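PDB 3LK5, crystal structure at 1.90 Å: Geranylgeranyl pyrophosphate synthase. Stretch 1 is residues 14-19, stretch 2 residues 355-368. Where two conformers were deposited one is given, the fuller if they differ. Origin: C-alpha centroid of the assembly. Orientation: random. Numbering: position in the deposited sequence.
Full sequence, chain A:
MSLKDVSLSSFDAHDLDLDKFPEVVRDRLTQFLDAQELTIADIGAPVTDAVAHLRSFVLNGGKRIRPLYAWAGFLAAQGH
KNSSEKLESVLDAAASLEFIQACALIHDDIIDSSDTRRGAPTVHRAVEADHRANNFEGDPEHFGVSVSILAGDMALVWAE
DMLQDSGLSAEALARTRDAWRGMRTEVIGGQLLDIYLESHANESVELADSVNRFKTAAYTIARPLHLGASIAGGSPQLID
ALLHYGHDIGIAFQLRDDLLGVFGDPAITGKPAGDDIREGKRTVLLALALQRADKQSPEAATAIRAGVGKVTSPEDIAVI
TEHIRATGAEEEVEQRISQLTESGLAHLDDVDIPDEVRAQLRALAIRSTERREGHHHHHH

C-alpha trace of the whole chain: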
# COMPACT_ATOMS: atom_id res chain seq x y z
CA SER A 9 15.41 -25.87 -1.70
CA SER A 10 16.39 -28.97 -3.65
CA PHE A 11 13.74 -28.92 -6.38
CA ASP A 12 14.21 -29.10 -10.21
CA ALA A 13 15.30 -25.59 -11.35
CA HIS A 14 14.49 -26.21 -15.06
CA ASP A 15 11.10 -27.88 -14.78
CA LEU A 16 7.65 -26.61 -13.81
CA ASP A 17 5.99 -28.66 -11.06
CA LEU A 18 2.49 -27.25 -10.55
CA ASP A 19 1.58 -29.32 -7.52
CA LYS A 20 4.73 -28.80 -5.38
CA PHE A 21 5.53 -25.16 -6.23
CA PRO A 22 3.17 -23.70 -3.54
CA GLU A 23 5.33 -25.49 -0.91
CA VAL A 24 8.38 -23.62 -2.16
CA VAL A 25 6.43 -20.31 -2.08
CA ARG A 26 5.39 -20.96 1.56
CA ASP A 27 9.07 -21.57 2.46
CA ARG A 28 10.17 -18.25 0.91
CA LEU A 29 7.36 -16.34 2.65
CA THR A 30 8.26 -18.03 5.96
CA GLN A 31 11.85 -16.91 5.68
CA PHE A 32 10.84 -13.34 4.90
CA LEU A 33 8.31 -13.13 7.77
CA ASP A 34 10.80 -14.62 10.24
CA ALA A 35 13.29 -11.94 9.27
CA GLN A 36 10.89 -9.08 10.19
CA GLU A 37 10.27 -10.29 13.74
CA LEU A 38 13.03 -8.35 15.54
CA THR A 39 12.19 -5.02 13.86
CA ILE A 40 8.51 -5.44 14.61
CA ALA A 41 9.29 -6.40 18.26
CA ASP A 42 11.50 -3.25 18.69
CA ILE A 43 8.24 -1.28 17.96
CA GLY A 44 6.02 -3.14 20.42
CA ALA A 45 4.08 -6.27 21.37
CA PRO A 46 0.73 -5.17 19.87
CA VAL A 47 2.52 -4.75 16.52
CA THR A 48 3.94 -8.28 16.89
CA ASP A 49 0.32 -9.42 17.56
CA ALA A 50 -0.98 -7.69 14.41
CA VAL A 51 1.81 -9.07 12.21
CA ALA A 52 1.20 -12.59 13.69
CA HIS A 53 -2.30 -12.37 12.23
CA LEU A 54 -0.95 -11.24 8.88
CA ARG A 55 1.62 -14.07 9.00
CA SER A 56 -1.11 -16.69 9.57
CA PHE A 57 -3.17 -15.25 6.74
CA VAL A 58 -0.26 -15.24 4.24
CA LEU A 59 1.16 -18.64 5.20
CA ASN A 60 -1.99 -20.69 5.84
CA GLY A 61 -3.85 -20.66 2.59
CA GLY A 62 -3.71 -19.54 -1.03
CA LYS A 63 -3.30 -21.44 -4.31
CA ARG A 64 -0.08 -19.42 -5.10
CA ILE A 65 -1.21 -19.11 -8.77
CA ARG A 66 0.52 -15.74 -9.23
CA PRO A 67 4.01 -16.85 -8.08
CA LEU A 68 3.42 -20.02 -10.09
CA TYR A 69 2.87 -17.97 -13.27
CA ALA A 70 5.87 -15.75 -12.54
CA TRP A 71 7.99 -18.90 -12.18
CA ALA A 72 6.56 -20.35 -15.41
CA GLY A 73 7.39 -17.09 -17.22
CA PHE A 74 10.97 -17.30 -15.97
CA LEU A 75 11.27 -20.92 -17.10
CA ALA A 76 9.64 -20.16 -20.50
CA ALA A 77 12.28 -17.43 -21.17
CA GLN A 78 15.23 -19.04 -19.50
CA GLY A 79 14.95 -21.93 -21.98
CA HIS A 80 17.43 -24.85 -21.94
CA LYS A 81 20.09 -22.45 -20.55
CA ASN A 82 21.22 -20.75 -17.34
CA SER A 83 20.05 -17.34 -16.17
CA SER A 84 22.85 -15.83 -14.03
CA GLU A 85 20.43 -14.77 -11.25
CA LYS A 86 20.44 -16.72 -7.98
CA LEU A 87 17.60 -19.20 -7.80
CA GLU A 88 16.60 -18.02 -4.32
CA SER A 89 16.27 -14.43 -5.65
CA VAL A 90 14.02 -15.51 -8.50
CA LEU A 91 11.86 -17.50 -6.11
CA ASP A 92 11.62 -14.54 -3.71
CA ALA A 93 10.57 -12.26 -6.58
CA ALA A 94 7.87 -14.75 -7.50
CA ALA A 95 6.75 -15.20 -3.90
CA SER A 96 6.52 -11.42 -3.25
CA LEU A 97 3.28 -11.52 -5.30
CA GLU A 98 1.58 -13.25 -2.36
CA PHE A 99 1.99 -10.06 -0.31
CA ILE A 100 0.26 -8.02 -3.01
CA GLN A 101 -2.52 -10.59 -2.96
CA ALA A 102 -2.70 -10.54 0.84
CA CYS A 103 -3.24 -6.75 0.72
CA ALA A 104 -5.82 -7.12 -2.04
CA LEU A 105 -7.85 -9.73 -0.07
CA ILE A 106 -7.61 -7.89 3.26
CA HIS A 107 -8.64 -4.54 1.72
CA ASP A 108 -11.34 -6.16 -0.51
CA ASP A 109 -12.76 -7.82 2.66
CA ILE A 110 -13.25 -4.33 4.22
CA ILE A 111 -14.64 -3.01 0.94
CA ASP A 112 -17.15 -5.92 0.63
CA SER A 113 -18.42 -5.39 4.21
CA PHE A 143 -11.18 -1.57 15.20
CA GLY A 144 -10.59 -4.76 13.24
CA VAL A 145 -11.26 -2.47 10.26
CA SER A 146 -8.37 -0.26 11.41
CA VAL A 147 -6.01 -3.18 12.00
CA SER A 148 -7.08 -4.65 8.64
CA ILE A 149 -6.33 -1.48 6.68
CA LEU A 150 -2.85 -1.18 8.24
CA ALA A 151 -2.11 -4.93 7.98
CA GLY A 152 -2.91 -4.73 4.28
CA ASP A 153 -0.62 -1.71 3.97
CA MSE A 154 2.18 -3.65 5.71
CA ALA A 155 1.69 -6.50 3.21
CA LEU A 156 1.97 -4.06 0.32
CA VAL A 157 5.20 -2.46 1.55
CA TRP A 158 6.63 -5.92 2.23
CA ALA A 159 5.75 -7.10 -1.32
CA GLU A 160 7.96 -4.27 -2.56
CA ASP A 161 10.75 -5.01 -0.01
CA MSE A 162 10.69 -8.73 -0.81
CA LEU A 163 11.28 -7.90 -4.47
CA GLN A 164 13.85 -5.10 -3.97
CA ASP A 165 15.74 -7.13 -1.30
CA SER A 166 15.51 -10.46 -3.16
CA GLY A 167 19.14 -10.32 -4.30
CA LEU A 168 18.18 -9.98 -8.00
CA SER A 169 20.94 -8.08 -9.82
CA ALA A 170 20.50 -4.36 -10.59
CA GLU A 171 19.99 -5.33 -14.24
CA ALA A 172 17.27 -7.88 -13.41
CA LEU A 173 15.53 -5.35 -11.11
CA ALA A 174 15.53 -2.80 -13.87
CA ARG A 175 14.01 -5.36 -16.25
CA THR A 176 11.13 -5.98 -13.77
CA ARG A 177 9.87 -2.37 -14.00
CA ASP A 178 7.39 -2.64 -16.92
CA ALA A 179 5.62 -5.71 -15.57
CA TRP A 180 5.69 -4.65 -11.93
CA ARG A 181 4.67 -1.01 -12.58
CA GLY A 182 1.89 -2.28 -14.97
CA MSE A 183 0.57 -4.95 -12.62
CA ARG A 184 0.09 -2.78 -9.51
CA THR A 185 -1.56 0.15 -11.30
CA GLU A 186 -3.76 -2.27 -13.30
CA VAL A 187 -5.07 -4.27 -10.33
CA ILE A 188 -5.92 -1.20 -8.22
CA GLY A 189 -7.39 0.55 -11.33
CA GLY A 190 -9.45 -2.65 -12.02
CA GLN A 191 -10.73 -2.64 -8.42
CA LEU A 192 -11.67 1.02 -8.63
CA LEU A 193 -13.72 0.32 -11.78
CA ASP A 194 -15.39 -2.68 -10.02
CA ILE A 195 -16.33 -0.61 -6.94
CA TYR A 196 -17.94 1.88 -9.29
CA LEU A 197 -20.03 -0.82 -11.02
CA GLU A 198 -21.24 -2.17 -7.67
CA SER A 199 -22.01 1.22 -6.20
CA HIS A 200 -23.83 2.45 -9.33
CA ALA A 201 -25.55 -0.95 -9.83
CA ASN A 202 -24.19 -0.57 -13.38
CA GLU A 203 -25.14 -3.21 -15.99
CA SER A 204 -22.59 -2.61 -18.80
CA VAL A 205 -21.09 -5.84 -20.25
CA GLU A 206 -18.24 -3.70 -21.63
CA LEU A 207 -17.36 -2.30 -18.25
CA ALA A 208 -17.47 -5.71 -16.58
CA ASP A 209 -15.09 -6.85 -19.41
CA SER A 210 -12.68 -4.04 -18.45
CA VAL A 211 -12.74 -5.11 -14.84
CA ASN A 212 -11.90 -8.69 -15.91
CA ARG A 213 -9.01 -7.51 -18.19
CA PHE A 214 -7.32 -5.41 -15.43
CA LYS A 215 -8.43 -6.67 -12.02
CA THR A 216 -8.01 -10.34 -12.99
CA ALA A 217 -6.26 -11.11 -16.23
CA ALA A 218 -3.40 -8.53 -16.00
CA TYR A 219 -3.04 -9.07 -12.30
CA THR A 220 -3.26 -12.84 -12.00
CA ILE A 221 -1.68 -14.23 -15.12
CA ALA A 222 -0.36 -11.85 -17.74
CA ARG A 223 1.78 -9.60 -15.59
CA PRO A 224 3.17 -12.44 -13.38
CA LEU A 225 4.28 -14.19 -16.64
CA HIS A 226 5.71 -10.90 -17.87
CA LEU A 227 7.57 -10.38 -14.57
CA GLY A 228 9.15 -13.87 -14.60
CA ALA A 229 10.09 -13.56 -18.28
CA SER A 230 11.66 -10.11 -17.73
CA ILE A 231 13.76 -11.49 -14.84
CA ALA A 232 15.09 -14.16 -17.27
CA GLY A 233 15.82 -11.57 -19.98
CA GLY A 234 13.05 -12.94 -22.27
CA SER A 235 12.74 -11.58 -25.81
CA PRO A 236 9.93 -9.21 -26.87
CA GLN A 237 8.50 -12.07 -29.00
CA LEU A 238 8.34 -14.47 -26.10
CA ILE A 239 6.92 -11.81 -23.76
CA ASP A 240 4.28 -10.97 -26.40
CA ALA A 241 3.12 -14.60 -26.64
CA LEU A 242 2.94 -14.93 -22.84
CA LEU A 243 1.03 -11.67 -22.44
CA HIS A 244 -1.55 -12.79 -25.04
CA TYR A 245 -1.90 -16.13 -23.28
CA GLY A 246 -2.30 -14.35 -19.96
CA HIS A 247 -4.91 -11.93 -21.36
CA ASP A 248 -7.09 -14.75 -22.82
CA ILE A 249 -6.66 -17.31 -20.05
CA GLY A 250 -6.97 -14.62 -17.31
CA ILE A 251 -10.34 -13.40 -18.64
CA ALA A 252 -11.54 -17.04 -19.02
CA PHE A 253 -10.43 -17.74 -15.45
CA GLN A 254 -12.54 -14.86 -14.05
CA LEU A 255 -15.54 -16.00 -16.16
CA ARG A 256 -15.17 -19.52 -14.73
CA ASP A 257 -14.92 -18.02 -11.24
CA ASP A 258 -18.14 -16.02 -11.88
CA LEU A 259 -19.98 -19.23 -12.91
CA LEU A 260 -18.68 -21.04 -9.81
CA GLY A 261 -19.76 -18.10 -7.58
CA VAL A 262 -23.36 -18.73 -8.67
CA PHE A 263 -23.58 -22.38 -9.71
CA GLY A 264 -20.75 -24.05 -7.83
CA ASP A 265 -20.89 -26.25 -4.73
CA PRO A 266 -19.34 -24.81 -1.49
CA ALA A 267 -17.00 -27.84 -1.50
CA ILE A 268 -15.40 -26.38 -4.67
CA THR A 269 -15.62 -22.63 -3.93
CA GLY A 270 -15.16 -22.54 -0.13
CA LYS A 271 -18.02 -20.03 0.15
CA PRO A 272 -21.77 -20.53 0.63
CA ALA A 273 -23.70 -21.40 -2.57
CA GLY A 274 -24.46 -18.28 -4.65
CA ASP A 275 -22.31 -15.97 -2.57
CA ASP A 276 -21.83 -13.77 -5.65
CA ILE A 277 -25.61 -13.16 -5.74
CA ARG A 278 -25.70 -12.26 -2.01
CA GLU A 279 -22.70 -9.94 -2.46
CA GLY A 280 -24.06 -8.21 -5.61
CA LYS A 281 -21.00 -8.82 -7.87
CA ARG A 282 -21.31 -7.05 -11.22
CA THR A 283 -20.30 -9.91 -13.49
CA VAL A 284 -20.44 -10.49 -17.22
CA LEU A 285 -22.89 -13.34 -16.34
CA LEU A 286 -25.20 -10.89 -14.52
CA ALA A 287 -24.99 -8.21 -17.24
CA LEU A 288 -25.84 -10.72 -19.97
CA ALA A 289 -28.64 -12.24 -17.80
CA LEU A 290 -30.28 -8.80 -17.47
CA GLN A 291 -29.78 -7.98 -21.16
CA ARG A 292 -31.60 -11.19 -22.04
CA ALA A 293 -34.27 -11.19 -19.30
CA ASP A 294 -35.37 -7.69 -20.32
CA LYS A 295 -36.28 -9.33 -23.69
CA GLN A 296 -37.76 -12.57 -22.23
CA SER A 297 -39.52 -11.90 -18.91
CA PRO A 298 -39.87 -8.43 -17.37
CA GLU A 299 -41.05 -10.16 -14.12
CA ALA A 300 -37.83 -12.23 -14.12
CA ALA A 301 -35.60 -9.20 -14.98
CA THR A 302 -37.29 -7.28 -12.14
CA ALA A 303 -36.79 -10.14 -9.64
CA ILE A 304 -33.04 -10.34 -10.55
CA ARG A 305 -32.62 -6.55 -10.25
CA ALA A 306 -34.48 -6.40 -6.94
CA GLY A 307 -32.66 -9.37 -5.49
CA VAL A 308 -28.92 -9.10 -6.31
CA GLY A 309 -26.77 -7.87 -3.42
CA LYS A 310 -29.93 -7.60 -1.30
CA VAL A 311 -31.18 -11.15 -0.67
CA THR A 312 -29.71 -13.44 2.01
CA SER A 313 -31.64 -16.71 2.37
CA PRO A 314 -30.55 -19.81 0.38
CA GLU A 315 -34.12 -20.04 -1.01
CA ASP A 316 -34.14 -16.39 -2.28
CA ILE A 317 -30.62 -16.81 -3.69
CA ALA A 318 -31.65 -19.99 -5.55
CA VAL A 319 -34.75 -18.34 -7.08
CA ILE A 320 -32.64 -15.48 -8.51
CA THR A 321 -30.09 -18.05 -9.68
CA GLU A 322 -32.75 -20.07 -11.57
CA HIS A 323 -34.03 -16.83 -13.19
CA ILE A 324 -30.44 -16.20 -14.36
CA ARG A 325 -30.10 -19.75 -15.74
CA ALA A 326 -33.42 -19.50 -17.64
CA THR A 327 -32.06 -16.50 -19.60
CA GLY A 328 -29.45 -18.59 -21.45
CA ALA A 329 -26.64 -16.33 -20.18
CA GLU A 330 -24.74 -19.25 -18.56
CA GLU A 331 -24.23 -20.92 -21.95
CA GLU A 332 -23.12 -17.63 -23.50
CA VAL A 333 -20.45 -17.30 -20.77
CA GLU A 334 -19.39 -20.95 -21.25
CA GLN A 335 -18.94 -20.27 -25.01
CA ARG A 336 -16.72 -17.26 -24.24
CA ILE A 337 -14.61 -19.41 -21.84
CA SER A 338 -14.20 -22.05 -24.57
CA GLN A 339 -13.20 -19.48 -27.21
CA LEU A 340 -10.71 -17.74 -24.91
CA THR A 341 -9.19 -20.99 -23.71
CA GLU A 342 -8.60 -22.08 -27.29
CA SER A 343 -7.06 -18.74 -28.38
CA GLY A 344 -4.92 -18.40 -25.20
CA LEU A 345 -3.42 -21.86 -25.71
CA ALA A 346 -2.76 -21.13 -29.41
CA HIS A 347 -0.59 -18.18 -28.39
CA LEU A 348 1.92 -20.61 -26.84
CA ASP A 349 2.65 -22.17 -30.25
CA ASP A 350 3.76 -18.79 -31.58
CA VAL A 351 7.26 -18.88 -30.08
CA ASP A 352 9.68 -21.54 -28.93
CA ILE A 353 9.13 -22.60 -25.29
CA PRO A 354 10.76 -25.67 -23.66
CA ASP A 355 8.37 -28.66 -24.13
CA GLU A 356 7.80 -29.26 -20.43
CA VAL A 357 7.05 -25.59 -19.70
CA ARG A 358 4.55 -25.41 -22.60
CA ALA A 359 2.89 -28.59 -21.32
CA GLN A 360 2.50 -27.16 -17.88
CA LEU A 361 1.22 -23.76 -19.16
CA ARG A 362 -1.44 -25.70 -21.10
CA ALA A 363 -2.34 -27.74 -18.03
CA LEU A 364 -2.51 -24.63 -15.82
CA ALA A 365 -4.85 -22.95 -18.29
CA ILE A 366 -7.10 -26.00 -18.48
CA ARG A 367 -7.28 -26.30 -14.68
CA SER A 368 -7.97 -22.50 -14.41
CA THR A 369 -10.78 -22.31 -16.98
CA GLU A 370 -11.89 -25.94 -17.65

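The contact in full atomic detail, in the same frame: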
# COMPACT_ATOMS: atom_id res chain seq x y z
N HIS A 14 14.73 -26.35 -13.62
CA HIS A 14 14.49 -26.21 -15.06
C HIS A 14 13.12 -26.75 -15.46
O HIS A 14 12.70 -26.63 -16.62
CB HIS A 14 15.59 -26.90 -15.88
CG HIS A 14 16.78 -26.03 -16.14
ND1 HIS A 14 17.90 -26.02 -15.33
CD2 HIS A 14 17.03 -25.13 -17.13
CE1 HIS A 14 18.79 -25.16 -15.81
NE2 HIS A 14 18.28 -24.60 -16.90
N ASP A 15 12.42 -27.33 -14.49
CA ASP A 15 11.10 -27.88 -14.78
C ASP A 15 10.01 -27.25 -13.90
O ASP A 15 10.27 -26.80 -12.78
CB ASP A 15 11.09 -29.43 -14.73
CG ASP A 15 10.45 -29.99 -13.45
OD1 ASP A 15 9.45 -30.73 -13.57
OD2 ASP A 15 10.94 -29.69 -12.34
N LEU A 16 8.81 -27.21 -14.45
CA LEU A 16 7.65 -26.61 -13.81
C LEU A 16 6.79 -27.70 -13.15
O LEU A 16 6.19 -28.55 -13.84
CB LEU A 16 6.85 -25.83 -14.86
CG LEU A 16 5.61 -25.04 -14.47
CD1 LEU A 16 5.91 -24.10 -13.32
CD2 LEU A 16 5.13 -24.26 -15.69
N ASP A 17 6.76 -27.69 -11.82
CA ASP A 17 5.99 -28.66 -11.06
C ASP A 17 4.83 -27.94 -10.40
O ASP A 17 4.99 -27.31 -9.37
CB ASP A 17 6.88 -29.34 -10.02
CG ASP A 17 6.26 -30.60 -9.43
OD1 ASP A 17 5.06 -30.62 -9.08
OD2 ASP A 17 7.01 -31.59 -9.29
N LEU A 18 3.64 -28.04 -10.99
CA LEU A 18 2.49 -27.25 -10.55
C LEU A 18 2.09 -27.59 -9.14
O LEU A 18 1.77 -26.70 -8.35
CB LEU A 18 1.28 -27.46 -11.46
CG LEU A 18 1.46 -27.28 -12.97
CD1 LEU A 18 0.09 -27.42 -13.63
CD2 LEU A 18 2.11 -25.94 -13.31
N ASP A 19 2.09 -28.88 -8.82
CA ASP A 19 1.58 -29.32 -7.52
C ASP A 19 2.49 -29.01 -6.33
O ASP A 19 1.98 -28.72 -5.26
CB ASP A 19 1.14 -30.80 -7.54
CG ASP A 19 -0.08 -31.04 -8.44
OD1 ASP A 19 -0.87 -30.09 -8.68
OD2 ASP A 19 -0.26 -32.19 -8.91
N ASP A 355 9.55 -27.76 -24.07
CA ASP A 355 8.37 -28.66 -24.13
C ASP A 355 7.62 -28.79 -22.82
O ASP A 355 6.39 -28.73 -22.78
CB ASP A 355 8.77 -30.09 -24.54
CG ASP A 355 9.04 -30.23 -26.02
OD1 ASP A 355 8.76 -29.25 -26.74
OD2 ASP A 355 9.54 -31.31 -26.45
N GLU A 356 8.38 -29.02 -21.74
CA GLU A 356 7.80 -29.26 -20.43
C GLU A 356 7.10 -28.02 -19.87
O GLU A 356 6.06 -28.13 -19.18
CB GLU A 356 8.88 -29.82 -19.48
CG GLU A 356 8.92 -29.23 -18.05
CD GLU A 356 7.78 -29.73 -17.16
OE1 GLU A 356 7.12 -30.74 -17.52
OE2 GLU A 356 7.54 -29.12 -16.10
N VAL A 357 7.66 -26.85 -20.13
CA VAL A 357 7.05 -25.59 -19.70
C VAL A 357 5.74 -25.33 -20.47
O VAL A 357 4.71 -24.98 -19.86
CB VAL A 357 8.03 -24.41 -19.86
CG1 VAL A 357 7.39 -23.12 -19.33
CG2 VAL A 357 9.35 -24.71 -19.08
N ARG A 358 5.76 -25.55 -21.79
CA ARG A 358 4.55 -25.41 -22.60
C ARG A 358 3.44 -26.32 -22.07
O ARG A 358 2.29 -25.90 -21.93
CB ARG A 358 4.83 -25.72 -24.08
CG ARG A 358 3.59 -25.57 -24.95
CD ARG A 358 3.89 -25.81 -26.43
NE ARG A 358 4.51 -24.65 -27.08
CZ ARG A 358 5.75 -24.67 -27.56
NH1 ARG A 358 6.47 -25.78 -27.44
NH2 ARG A 358 6.28 -23.60 -28.16
N ALA A 359 3.81 -27.58 -21.83
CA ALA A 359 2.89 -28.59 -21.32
C ALA A 359 2.23 -28.14 -20.04
O ALA A 359 1.02 -28.26 -19.84
CB ALA A 359 3.62 -29.96 -21.12
N GLN A 360 3.04 -27.62 -19.14
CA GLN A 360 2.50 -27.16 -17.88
C GLN A 360 1.68 -25.86 -18.01
O GLN A 360 0.71 -25.67 -17.27
CB GLN A 360 3.62 -27.02 -16.85
CG GLN A 360 4.25 -28.36 -16.44
CD GLN A 360 3.23 -29.48 -16.24
OE1 GLN A 360 2.35 -29.39 -15.37
NE2 GLN A 360 3.32 -30.52 -17.05
N LEU A 361 2.07 -24.96 -18.91
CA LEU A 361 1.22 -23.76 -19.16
C LEU A 361 -0.14 -24.17 -19.74
O LEU A 361 -1.17 -23.63 -19.40
CB LEU A 361 1.92 -22.74 -20.10
CG LEU A 361 3.03 -21.98 -19.34
CD1 LEU A 361 3.94 -21.29 -20.30
CD2 LEU A 361 2.42 -20.93 -18.33
N ARG A 362 -0.15 -25.18 -20.60
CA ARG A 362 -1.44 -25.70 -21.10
C ARG A 362 -2.27 -26.29 -19.98
O ARG A 362 -3.47 -26.00 -19.86
CB ARG A 362 -1.20 -26.75 -22.21
CG ARG A 362 -0.55 -26.16 -23.47
CD ARG A 362 -0.32 -27.27 -24.55
NE ARG A 362 -1.58 -27.98 -24.84
CZ ARG A 362 -2.48 -27.58 -25.74
NH1 ARG A 362 -2.26 -26.48 -26.47
NH2 ARG A 362 -3.60 -28.28 -25.93
N ALA A 363 -1.64 -27.12 -19.16
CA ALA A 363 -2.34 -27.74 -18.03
C ALA A 363 -2.87 -26.71 -17.03
O ALA A 363 -4.00 -26.86 -16.53
CB ALA A 363 -1.43 -28.77 -17.32
N LEU A 364 -2.06 -25.69 -16.73
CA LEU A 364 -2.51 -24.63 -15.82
C LEU A 364 -3.73 -23.89 -16.34
O LEU A 364 -4.63 -23.56 -15.57
CB LEU A 364 -1.40 -23.61 -15.58
CG LEU A 364 -0.59 -23.68 -14.31
CD1 LEU A 364 0.41 -22.55 -14.38
CD2 LEU A 364 -1.47 -23.52 -13.06
N ALA A 365 -3.75 -23.65 -17.64
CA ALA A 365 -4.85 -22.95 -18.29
C ALA A 365 -6.11 -23.80 -18.20
O ALA A 365 -7.19 -23.30 -17.85
CB ALA A 365 -4.51 -22.66 -19.79
N ILE A 366 -5.96 -25.08 -18.50
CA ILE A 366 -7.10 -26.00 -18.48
C ILE A 366 -7.69 -26.17 -17.08
O ILE A 366 -8.90 -26.08 -16.91
CB ILE A 366 -6.75 -27.31 -19.22
CG1 ILE A 366 -6.58 -26.99 -20.72
CG2 ILE A 366 -7.81 -28.38 -18.97
CD1 ILE A 366 -5.69 -27.98 -21.53
N ARG A 367 -6.82 -26.34 -16.07
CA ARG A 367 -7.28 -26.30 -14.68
C ARG A 367 -8.00 -24.97 -14.34
O ARG A 367 -9.06 -25.01 -13.73
CB ARG A 367 -6.13 -26.56 -13.68
CG ARG A 367 -5.39 -27.88 -13.88
CD ARG A 367 -4.86 -28.46 -12.55
NE ARG A 367 -3.63 -29.23 -12.72
CZ ARG A 367 -3.50 -30.29 -13.51
NH1 ARG A 367 -4.51 -30.72 -14.24
NH2 ARG A 367 -2.33 -30.92 -13.58
N SER A 368 -7.42 -23.83 -14.73
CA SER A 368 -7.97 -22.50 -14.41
C SER A 368 -9.37 -22.20 -15.00
O SER A 368 -10.18 -21.49 -14.38
CB SER A 368 -7.02 -21.39 -14.88
OG SER A 368 -5.77 -21.43 -14.22
O HOH W 1 3.20 -30.32 -12.88

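Two acidic side chains meet where this irregular N-terminal segment meets a helix from the far end of the chain: Asp-15 OD1 lies 3.6 Å from Glu-356 OE2, a like-charge approach with no basic side chain of either stretch beside it. The hydrogen bond made by Glu-356 across the contact is to backbone: Leu-16 N donates to Glu-356 OE2 (2.8 Å, N-H...O angle 134°), and the same carboxylate oxygen sits 2.7 Å from Leu-16 O, so close that the protonation state of the glutamate matters, although the coordinates leave it open. The Glu-356 side chain has chi1 136°, between the usual wells.

The partners are at least 340 residues apart in sequence, yet the backbones come close, with CA atoms 6.7 Å apart for Asp-15 and Glu-356 and 6.0 Å for Leu-16 and Val-357. Residues 14-19 form no regular helix or strand; residues 355-368 are helical, their own NH and CO groups paired i to i+4, as in Leu-364 N to Gln-360 O at 2.8 Å. The helix therefore meets the segment mainly through side chains. Glu-356, Gln-360, Ala-363, Leu-364 and Arg-367 all direct their CA-to-CB bonds toward it, the three- and four-residue spacing expected of one helical face.

In the segment, side chains alternate: Leu-16 and Leu-18 point toward the helix, while Asp-17 between them points away. Both leucines are buried and supply most of the segment's covered surface, in a contact that buries 444 Å² over both sides. Leu-16 (chi1 t, chi2 p) lays CD2 against the aliphatic part of Gln-360, 3.4 Å from its CB, and reaches Val-357, with CD2 4.4 Å from CG1. Leu-18 (chi1 m, chi2 t) packs farther along the helix: its CD2 is 3.7 Å from Leu-364 CG, and its CD1 is 4.2 Å from Ala-363 CB. The short alanine side chain and the leucine give it an apolar seat. Leu-18 CD1 also lies 4.2 Å from Arg-367 NE, oblique to the guanidinium.

Gln-360 serves both leucines. Its CG is 3.2 Å from Leu-16 O, and its amide oxygen OE1 comes within 3.3 Å of Leu-18 CG. A water completes the polar link, accepting from Leu-18 N at 3.0 Å and donating to Gln-360 OE1 at 2.8 Å, so a second main-chain NH of the segment is tied to the helix, this time indirectly.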